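Local coordinates for protein DocCel5: Type I dockerin repeat domain from A. cellulolyticus family 5 endoglucanase WP_010249057 S15I, I16N mutant (Acetivibrio cellulolyticus, PDB 5NRK) that probably anchors a family 5 endoglucanase to a cohesin module of the cellulosome, through a calcium-binding dockerin domain made of two repeats, at residues D15-R20 with D51-R56. Sequence-based numbering, arbitrary orientation. Where two conformers were deposited one is given.
Sequences DFALMR and DFAIMR. With CA (calcium ion), chain E; CA (calcium ion), chain F.
F52 and F16, the residues that bury the most surface here, reach from neighbouring helices into the gap between them and lay their rings almost parallel, planes 11° apart. The rings are slid so far that they barely overlap: F52 CE1 sits over the rim of one face of F16, 3.2 Å from F16 CE1. Both phenylalanines hold CG anti to the backbone N (chi1 -175° in F16), which brings the end of each ring close to the partner helix. A flat, apolar ring suits this place, for it can slide over the rim of its partner's face while filling the gap. M55 crosses along the edge of the F16 ring, its SD 3.3 Å from F16 CA, a Met-aromatic contact. M19 answers from the other helix, its bent chain bringing CG to 3.4 Å from F52 CD1; unbranched and flexible, methionine can fit such irregular surfaces. R20 CB lies obliquely against F52, 3.7 Å from CE1, and R56 CB and CD against F16, while R56 NE bonds to the backbone of another protein's chain. D15 and D51 each bind a calcium ion in bidentate fashion, closing the two EF-hand-like loops; N12 N and N48 N hydrogen-bond to their respective OD2 atoms. Segments 15-20 and 51-56, on helices 13-23 and 49-59, run nearly antiparallel (163°), axes 10.2 Å apart at closest approach, buried near the domain centre; F16 also meets an aromatic side chain of the other protein's chain edge-to-face, and F52 packs on an apolar one.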
# COMPACT_ATOMS: atom_id res chain seq x y z
N ASP B 15 0.88 -8.42 5.31
CA ASP B 15 -0.43 -8.81 4.78
C ASP B 15 -1.48 -7.78 5.20
O ASP B 15 -2.38 -7.46 4.43
CB ASP B 15 -0.78 -10.20 5.28
CG ASP B 15 0.20 -11.24 4.80
OD1 ASP B 15 0.26 -11.58 3.60
OD2 ASP B 15 1.00 -11.73 5.63
N PHE B 16 -1.37 -7.26 6.42
CA PHE B 16 -2.29 -6.21 6.90
C PHE B 16 -2.14 -4.93 6.07
O PHE B 16 -3.13 -4.32 5.66
CB PHE B 16 -2.04 -5.97 8.39
CG PHE B 16 -3.01 -5.00 9.04
CD1 PHE B 16 -4.32 -5.36 9.34
CD2 PHE B 16 -2.57 -3.74 9.38
CE1 PHE B 16 -5.18 -4.44 9.95
CE2 PHE B 16 -3.42 -2.84 10.02
CZ PHE B 16 -4.73 -3.19 10.29
N ALA B 17 -0.90 -4.53 5.83
CA ALA B 17 -0.61 -3.37 5.01
C ALA B 17 -1.17 -3.54 3.60
O ALA B 17 -1.75 -2.61 3.04
CB ALA B 17 0.89 -3.10 4.96
N LEU B 18 -0.98 -4.72 3.01
CA LEU B 18 -1.51 -4.99 1.68
C LEU B 18 -3.03 -4.89 1.66
O LEU B 18 -3.61 -4.32 0.74
CB LEU B 18 -1.07 -6.38 1.20
CG LEU B 18 0.40 -6.49 0.80
CD1 LEU B 18 0.82 -7.95 0.76
CD2 LEU B 18 0.65 -5.82 -0.54
N MET B 19 -3.68 -5.49 2.65
CA MET B 19 -5.14 -5.42 2.73
C MET B 19 -5.61 -3.97 2.85
O MET B 19 -6.58 -3.57 2.19
CB MET B 19 -5.65 -6.30 3.86
CG MET B 19 -7.12 -6.12 4.18
SD MET B 19 -8.10 -7.03 2.99
CE MET B 19 -7.80 -8.74 3.49
N ARG B 20 -4.94 -3.17 3.70
CA ARG B 20 -5.32 -1.78 3.85
C ARG B 20 -5.19 -1.06 2.52
O ARG B 20 -6.09 -0.33 2.08
CB ARG B 20 -4.47 -1.08 4.91
CG ARG B 20 -5.03 0.29 5.25
CD ARG B 20 -4.31 0.96 6.42
NE ARG B 20 -5.10 2.13 6.85
CZ ARG B 20 -4.95 3.36 6.43
NH1 ARG B 20 -4.00 3.67 5.55
NH2 ARG B 20 -5.77 4.30 6.87
N ASP B 51 -13.06 -8.45 6.57
CA ASP B 51 -11.84 -9.27 6.48
C ASP B 51 -10.64 -8.54 7.09
O ASP B 51 -9.81 -9.16 7.78
CB ASP B 51 -11.58 -9.64 5.03
CG ASP B 51 -12.77 -10.33 4.44
OD1 ASP B 51 -13.06 -11.49 4.84
OD2 ASP B 51 -13.47 -9.75 3.59
N PHE B 52 -10.55 -7.24 6.86
CA PHE B 52 -9.50 -6.40 7.45
C PHE B 52 -9.54 -6.47 8.98
O PHE B 52 -8.51 -6.62 9.63
CB PHE B 52 -9.70 -4.99 6.88
CG PHE B 52 -8.62 -3.99 7.21
CD1 PHE B 52 -7.28 -4.24 6.97
CD2 PHE B 52 -8.99 -2.75 7.69
CE1 PHE B 52 -6.34 -3.25 7.21
CE2 PHE B 52 -8.04 -1.77 7.94
CZ PHE B 52 -6.71 -2.05 7.74
N ALA B 53 -10.75 -6.40 9.54
CA ALA B 53 -10.93 -6.49 10.97
C ALA B 53 -10.51 -7.84 11.50
O ALA B 53 -9.89 -7.93 12.56
CB ALA B 53 -12.40 -6.24 11.31
N ILE B 54 -10.85 -8.91 10.78
CA ILE B 54 -10.50 -10.24 11.21
C ILE B 54 -8.98 -10.42 11.21
O ILE B 54 -8.40 -11.00 12.14
CB ILE B 54 -11.19 -11.30 10.33
CG1 ILE B 54 -12.70 -11.27 10.57
CG2 ILE B 54 -10.63 -12.70 10.60
CD1 ILE B 54 -13.52 -11.97 9.51
N MET B 55 -8.32 -9.91 10.19
CA MET B 55 -6.87 -9.96 10.14
C MET B 55 -6.26 -9.19 11.33
O MET B 55 -5.29 -9.65 11.94
CB MET B 55 -6.39 -9.37 8.83
CG MET B 55 -4.88 -9.45 8.73
SD MET B 55 -4.17 -8.96 7.16
CE MET B 55 -4.83 -10.06 5.92
N ARG B 56 -6.82 -8.03 11.66
CA ARG B 56 -6.37 -7.26 12.80
C ARG B 56 -6.51 -8.09 14.08
O ARG B 56 -5.58 -8.14 14.90
CB ARG B 56 -7.15 -5.95 12.92
CG ARG B 56 -6.70 -5.09 14.08
CD ARG B 56 -5.27 -4.61 13.97
NE ARG B 56 -4.95 -3.68 15.04
CZ ARG B 56 -3.76 -3.12 15.22
NH1 ARG B 56 -2.75 -3.39 14.41
NH2 ARG B 56 -3.59 -2.30 16.24
CA CA E . 2.23 -12.97 3.82
CA CA F . -15.03 -11.68 3.38
O HOH W 1 3.79 -11.30 4.51
O HOH W 2 -16.36 -9.91 4.35